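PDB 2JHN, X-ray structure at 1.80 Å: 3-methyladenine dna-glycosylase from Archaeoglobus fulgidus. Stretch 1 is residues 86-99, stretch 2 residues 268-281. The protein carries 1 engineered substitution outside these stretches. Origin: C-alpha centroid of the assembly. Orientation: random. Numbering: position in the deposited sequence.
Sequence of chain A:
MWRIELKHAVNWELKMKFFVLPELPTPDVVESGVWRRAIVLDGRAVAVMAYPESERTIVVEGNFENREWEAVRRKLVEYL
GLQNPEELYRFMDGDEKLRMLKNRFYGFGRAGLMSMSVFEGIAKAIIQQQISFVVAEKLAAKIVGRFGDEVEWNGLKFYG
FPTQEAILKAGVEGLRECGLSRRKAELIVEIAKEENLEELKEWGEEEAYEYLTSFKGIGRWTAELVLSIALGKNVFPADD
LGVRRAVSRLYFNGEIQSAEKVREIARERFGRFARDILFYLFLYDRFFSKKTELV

Stretch 1 86-99: EELYRFMDGDEKLR
Stretch 2 (268-281) ERFGRFARDILFYL

Stretch 1 is helical over residues 86-93, turns through Gly-94 and Asp-95 (phi/psi -80/4 and -139/126), and re-enters a helix at Glu-96. Its first helix meets helix 274-281 at a signed crossing angle of -72°, with axes 11.2 Å apart at closest approach. CA atoms pair Leu-88 with Phe-273 (6.7 Å), Asp-95 with Arg-269 (7.7 Å) and Leu-98 with Ile-277 (8.0 Å); 734 Å² is buried in total.

Arg-269 (chi m, t, t, -98°) extends to Asp-95 (chi1 t), its NH1 donating to OD2 at 2.8 Å and 155°, a salt bridge in the guanidinium plane. Asp-95 OD1 meanwhile caps the following helix, accepting from Leu-98 N at 3.0 Å. The Arg-269 carbonyl O lies 3.3 Å from Phe-91 CZ, at the ring edge, where the aromatic hydrogens carry partial positive charge. Phe-270 (chi1 m) touches Leu-98 CD2 through CE1 at 3.9 Å.

Gly-271 takes phi/psi 47/-132, a positive phi that favours glycine; an ideal CB would sit 4.0 Å from Phe-91 CZ. Arg-272 (chi1 p, chi2 t, chi3 t) reaches Glu-87 (chi t, t): NH2 donates to OE2 at 2.9 Å and 168°, supplemented by a weak bond from NE to the same OE2 at 3.4 Å.

Phe-273 (chi -70°, -66°), the N-cap residue, points toward stretch 1. Leu-88 CA lies 3.9 Å from its ring centroid, 18° off the normal, a CH-pi contact. The Phe-91 ring (chi1 t, chi2 95°) meets it obliquely, centroids 5.1 Å apart and planes at 52°.

Along the helix, Asp-276 CB packs 3.7 Å from Leu-88 CD1, and Ile-277 CD1 (chi m, t) lies 3.7 Å from Leu-98 CD1. Tyr-280 (chi -74°, 81°) receives Met-92 (chi m, t, p) over one face, CE 4.1 Å and SD 4.5 Å from the ring centroid.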

# COMPACT_ATOMS: atom_id res chain seq x y z
N GLU A 86 -2.99 0.67 -20.11
CA GLU A 86 -2.65 0.34 -21.51
C GLU A 86 -1.16 0.58 -21.80
O GLU A 86 -0.48 -0.31 -22.32
CB GLU A 86 -3.53 1.16 -22.46
CG GLU A 86 -3.11 1.08 -23.92
CD GLU A 86 -3.60 -0.18 -24.62
OE1 GLU A 86 -4.27 -1.02 -23.96
OE2 GLU A 86 -3.32 -0.31 -25.84
N GLU A 87 -0.67 1.76 -21.39
CA GLU A 87 0.70 2.17 -21.64
C GLU A 87 1.71 1.36 -20.84
O GLU A 87 2.77 1.00 -21.35
CB GLU A 87 0.86 3.67 -21.37
CG GLU A 87 1.98 4.31 -22.20
CD GLU A 87 2.50 5.64 -21.64
OE1 GLU A 87 1.70 6.37 -20.99
OE2 GLU A 87 3.71 5.96 -21.88
N LEU A 88 1.37 1.09 -19.57
CA LEU A 88 2.20 0.20 -18.75
C LEU A 88 2.32 -1.14 -19.44
O LEU A 88 3.41 -1.71 -19.55
CB LEU A 88 1.55 -0.00 -17.36
CG LEU A 88 2.10 -1.14 -16.47
CD1 LEU A 88 3.53 -0.90 -16.06
CD2 LEU A 88 1.20 -1.36 -15.22
N TYR A 89 1.19 -1.67 -19.90
CA TYR A 89 1.18 -3.01 -20.48
C TYR A 89 2.01 -3.06 -21.77
O TYR A 89 2.76 -4.01 -21.99
CB TYR A 89 -0.25 -3.45 -20.75
CG TYR A 89 -1.02 -3.97 -19.54
CD1 TYR A 89 -0.39 -4.28 -18.32
CD2 TYR A 89 -2.39 -4.20 -19.64
CE1 TYR A 89 -1.13 -4.79 -17.24
CE2 TYR A 89 -3.13 -4.70 -18.59
CZ TYR A 89 -2.50 -4.99 -17.39
OH TYR A 89 -3.27 -5.50 -16.38
N ARG A 90 1.86 -2.03 -22.60
CA ARG A 90 2.70 -1.88 -23.82
C ARG A 90 4.19 -1.92 -23.47
O ARG A 90 5.00 -2.62 -24.12
CB ARG A 90 2.34 -0.57 -24.51
CG ARG A 90 2.80 -0.43 -25.94
CD ARG A 90 2.28 0.86 -26.56
NE ARG A 90 0.82 0.82 -26.65
CZ ARG A 90 -0.03 1.66 -26.06
NH1 ARG A 90 0.41 2.67 -25.31
NH2 ARG A 90 -1.34 1.48 -26.24
N PHE A 91 4.56 -1.17 -22.43
CA PHE A 91 5.94 -1.10 -21.95
C PHE A 91 6.45 -2.46 -21.43
O PHE A 91 7.54 -2.90 -21.76
CB PHE A 91 6.05 0.00 -20.88
CG PHE A 91 7.44 0.18 -20.31
CD1 PHE A 91 8.31 1.14 -20.84
CD2 PHE A 91 7.88 -0.62 -19.27
CE1 PHE A 91 9.59 1.30 -20.31
CE2 PHE A 91 9.16 -0.48 -18.73
CZ PHE A 91 10.02 0.50 -19.26
N MET A 92 5.64 -3.13 -20.60
CA MET A 92 6.04 -4.43 -20.09
C MET A 92 6.27 -5.46 -21.23
O MET A 92 7.16 -6.31 -21.13
CB MET A 92 4.99 -4.94 -19.08
CG MET A 92 5.02 -4.09 -17.80
SD MET A 92 3.77 -4.61 -16.60
CE MET A 92 4.69 -5.92 -15.83
N ASP A 93 5.50 -5.31 -22.31
CA ASP A 93 5.55 -6.23 -23.45
C ASP A 93 6.91 -6.18 -24.14
O ASP A 93 7.36 -7.17 -24.75
CB ASP A 93 4.46 -5.86 -24.45
CG ASP A 93 3.15 -6.56 -24.19
OD1 ASP A 93 3.12 -7.58 -23.46
OD2 ASP A 93 2.13 -6.10 -24.74
N GLY A 94 7.56 -5.03 -24.00
CA GLY A 94 8.84 -4.75 -24.64
C GLY A 94 10.04 -5.33 -23.93
O GLY A 94 11.19 -5.09 -24.34
N ASP A 95 9.80 -6.11 -22.87
CA ASP A 95 10.89 -6.71 -22.11
C ASP A 95 10.47 -8.14 -21.78
O ASP A 95 9.37 -8.35 -21.23
CB ASP A 95 11.18 -5.84 -20.85
CG ASP A 95 12.22 -6.45 -19.92
OD1 ASP A 95 12.05 -7.61 -19.46
OD2 ASP A 95 13.21 -5.75 -19.60
N GLU A 96 11.30 -9.13 -22.13
CA GLU A 96 10.91 -10.54 -22.02
C GLU A 96 10.43 -10.90 -20.59
O GLU A 96 9.40 -11.55 -20.42
CB GLU A 96 12.04 -11.49 -22.42
CG GLU A 96 11.54 -12.93 -22.53
CD GLU A 96 12.60 -13.93 -22.99
OE1 GLU A 96 13.70 -13.51 -23.40
OE2 GLU A 96 12.30 -15.15 -22.93
N LYS A 97 11.22 -10.48 -19.60
CA LYS A 97 10.93 -10.72 -18.18
C LYS A 97 9.71 -9.92 -17.67
O LYS A 97 8.87 -10.48 -16.94
CB LYS A 97 12.20 -10.51 -17.34
CG LYS A 97 13.32 -11.56 -17.63
CD LYS A 97 12.74 -12.99 -17.69
CE LYS A 97 13.78 -14.08 -17.93
NZ LYS A 97 14.60 -13.88 -19.15
N LEU A 98 9.59 -8.64 -18.03
CA LEU A 98 8.36 -7.90 -17.69
C LEU A 98 7.11 -8.51 -18.31
O LEU A 98 6.05 -8.54 -17.66
CB LEU A 98 8.45 -6.41 -18.05
CG LEU A 98 9.56 -5.66 -17.31
CD1 LEU A 98 9.63 -4.17 -17.75
CD2 LEU A 98 9.42 -5.81 -15.78
N ARG A 99 7.23 -8.99 -19.54
CA ARG A 99 6.10 -9.61 -20.22
C ARG A 99 5.63 -10.88 -19.48
O ARG A 99 4.43 -11.12 -19.37
CB ARG A 99 6.47 -9.97 -21.67
CG ARG A 99 5.26 -10.34 -22.53
CD ARG A 99 5.63 -10.27 -24.02
NE ARG A 99 6.61 -11.30 -24.36
CZ ARG A 99 7.89 -11.07 -24.67
NH1 ARG A 99 8.34 -9.83 -24.72
NH2 ARG A 99 8.70 -12.09 -24.95
N GLU A 268 17.67 0.91 -15.94
CA GLU A 268 17.78 0.46 -17.33
C GLU A 268 16.49 -0.11 -17.92
O GLU A 268 16.18 0.12 -19.10
CB GLU A 268 18.95 -0.55 -17.48
CG GLU A 268 20.34 0.03 -17.15
CD GLU A 268 21.46 -1.01 -17.09
OE1 GLU A 268 21.20 -2.20 -16.80
OE2 GLU A 268 22.63 -0.64 -17.34
N ARG A 269 15.72 -0.84 -17.11
CA ARG A 269 14.59 -1.61 -17.62
C ARG A 269 13.20 -1.15 -17.18
O ARG A 269 12.20 -1.48 -17.86
CB ARG A 269 14.78 -3.09 -17.23
CG ARG A 269 16.00 -3.71 -17.92
CD ARG A 269 16.12 -5.17 -17.63
NE ARG A 269 17.20 -5.81 -18.41
CZ ARG A 269 17.04 -6.49 -19.55
NH1 ARG A 269 15.85 -6.65 -20.12
NH2 ARG A 269 18.10 -7.02 -20.14
N PHE A 270 13.11 -0.44 -16.05
CA PHE A 270 11.78 -0.13 -15.49
C PHE A 270 11.32 1.30 -15.77
O PHE A 270 10.11 1.54 -15.93
CB PHE A 270 11.68 -0.44 -13.98
CG PHE A 270 12.06 -1.85 -13.59
CD1 PHE A 270 12.14 -2.90 -14.51
CD2 PHE A 270 12.32 -2.13 -12.25
CE1 PHE A 270 12.51 -4.20 -14.08
CE2 PHE A 270 12.69 -3.41 -11.81
CZ PHE A 270 12.77 -4.46 -12.75
N GLY A 271 12.28 2.23 -15.83
CA GLY A 271 12.01 3.62 -16.19
C GLY A 271 10.83 4.23 -15.47
O GLY A 271 10.71 4.06 -14.24
N ARG A 272 9.95 4.90 -16.21
CA ARG A 272 8.85 5.67 -15.61
C ARG A 272 7.81 4.75 -14.93
O ARG A 272 6.93 5.21 -14.20
CB ARG A 272 8.16 6.56 -16.66
CG ARG A 272 7.42 5.85 -17.79
CD ARG A 272 7.44 6.73 -19.06
NE ARG A 272 6.70 6.16 -20.18
CZ ARG A 272 7.22 5.33 -21.09
NH1 ARG A 272 8.49 4.94 -21.04
NH2 ARG A 272 6.43 4.88 -22.07
N PHE A 273 7.91 3.46 -15.21
CA PHE A 273 6.97 2.46 -14.68
C PHE A 273 7.51 1.65 -13.51
O PHE A 273 6.89 0.66 -13.11
CB PHE A 273 6.49 1.53 -15.82
CG PHE A 273 5.61 2.22 -16.80
CD1 PHE A 273 4.34 2.69 -16.43
CD2 PHE A 273 6.04 2.41 -18.12
CE1 PHE A 273 3.52 3.35 -17.35
CE2 PHE A 273 5.21 3.07 -19.04
CZ PHE A 273 3.98 3.53 -18.67
N ALA A 274 8.64 2.08 -12.94
CA ALA A 274 9.27 1.32 -11.84
C ALA A 274 8.31 1.08 -10.65
O ALA A 274 8.30 -0.02 -10.07
CB ALA A 274 10.55 2.00 -11.34
N ARG A 275 7.52 2.11 -10.29
CA ARG A 275 6.54 1.98 -9.17
C ARG A 275 5.43 0.94 -9.43
O ARG A 275 5.02 0.24 -8.53
CB ARG A 275 5.91 3.35 -8.81
CG ARG A 275 5.42 3.43 -7.34
CD ARG A 275 4.57 4.69 -7.12
NE ARG A 275 3.25 4.51 -7.72
CZ ARG A 275 2.25 3.87 -7.12
NH1 ARG A 275 2.41 3.38 -5.90
NH2 ARG A 275 1.09 3.72 -7.75
N ASP A 276 4.95 0.84 -10.68
CA ASP A 276 3.97 -0.19 -11.03
C ASP A 276 4.63 -1.56 -11.03
O ASP A 276 4.12 -2.54 -10.46
CB ASP A 276 3.44 0.11 -12.45
CG ASP A 276 2.74 1.43 -12.52
OD1 ASP A 276 1.59 1.52 -12.06
OD2 ASP A 276 3.34 2.40 -13.07
N ILE A 277 5.80 -1.64 -11.65
CA ILE A 277 6.53 -2.92 -11.67
C ILE A 277 6.88 -3.41 -10.25
O ILE A 277 6.90 -4.61 -9.98
CB ILE A 277 7.80 -2.81 -12.58
CG1 ILE A 277 7.33 -2.56 -14.03
CG2 ILE A 277 8.73 -4.04 -12.43
CD1 ILE A 277 8.45 -2.01 -14.96
N LEU A 278 7.16 -2.49 -9.34
CA LEU A 278 7.41 -2.85 -7.97
C LEU A 278 6.29 -3.72 -7.36
O LEU A 278 6.57 -4.70 -6.66
CB LEU A 278 7.56 -1.56 -7.14
CG LEU A 278 7.69 -1.71 -5.63
CD1 LEU A 278 8.97 -2.45 -5.24
CD2 LEU A 278 7.61 -0.35 -4.97
N PHE A 279 5.03 -3.36 -7.62
CA PHE A 279 3.90 -4.15 -7.11
C PHE A 279 3.85 -5.58 -7.73
O PHE A 279 3.53 -6.55 -7.02
CB PHE A 279 2.57 -3.42 -7.32
CG PHE A 279 2.28 -2.34 -6.29
CD1 PHE A 279 3.22 -1.36 -5.98
CD2 PHE A 279 1.03 -2.30 -5.63
CE1 PHE A 279 2.94 -0.34 -5.03
CE2 PHE A 279 0.74 -1.28 -4.69
CZ PHE A 279 1.70 -0.31 -4.38
N TYR A 280 4.16 -5.68 -9.02
CA TYR A 280 4.33 -7.00 -9.69
C TYR A 280 5.47 -7.81 -9.06
O TYR A 280 5.34 -9.02 -8.92
CB TYR A 280 4.56 -6.84 -11.21
CG TYR A 280 3.29 -6.45 -11.97
CD1 TYR A 280 2.86 -5.13 -12.00
CD2 TYR A 280 2.52 -7.43 -12.64
CE1 TYR A 280 1.67 -4.75 -12.68
CE2 TYR A 280 1.34 -7.06 -13.35
CZ TYR A 280 0.93 -5.72 -13.35
OH TYR A 280 -0.21 -5.34 -14.00
N LEU A 281 6.57 -7.15 -8.67
CA LEU A 281 7.70 -7.82 -7.99
C LEU A 281 7.29 -8.31 -6.59
O LEU A 281 7.69 -9.40 -6.18
CB LEU A 281 8.93 -6.91 -7.92
CG LEU A 281 9.57 -6.51 -9.25
CD1 LEU A 281 10.69 -5.50 -9.04
CD2 LEU A 281 10.11 -7.74 -10.04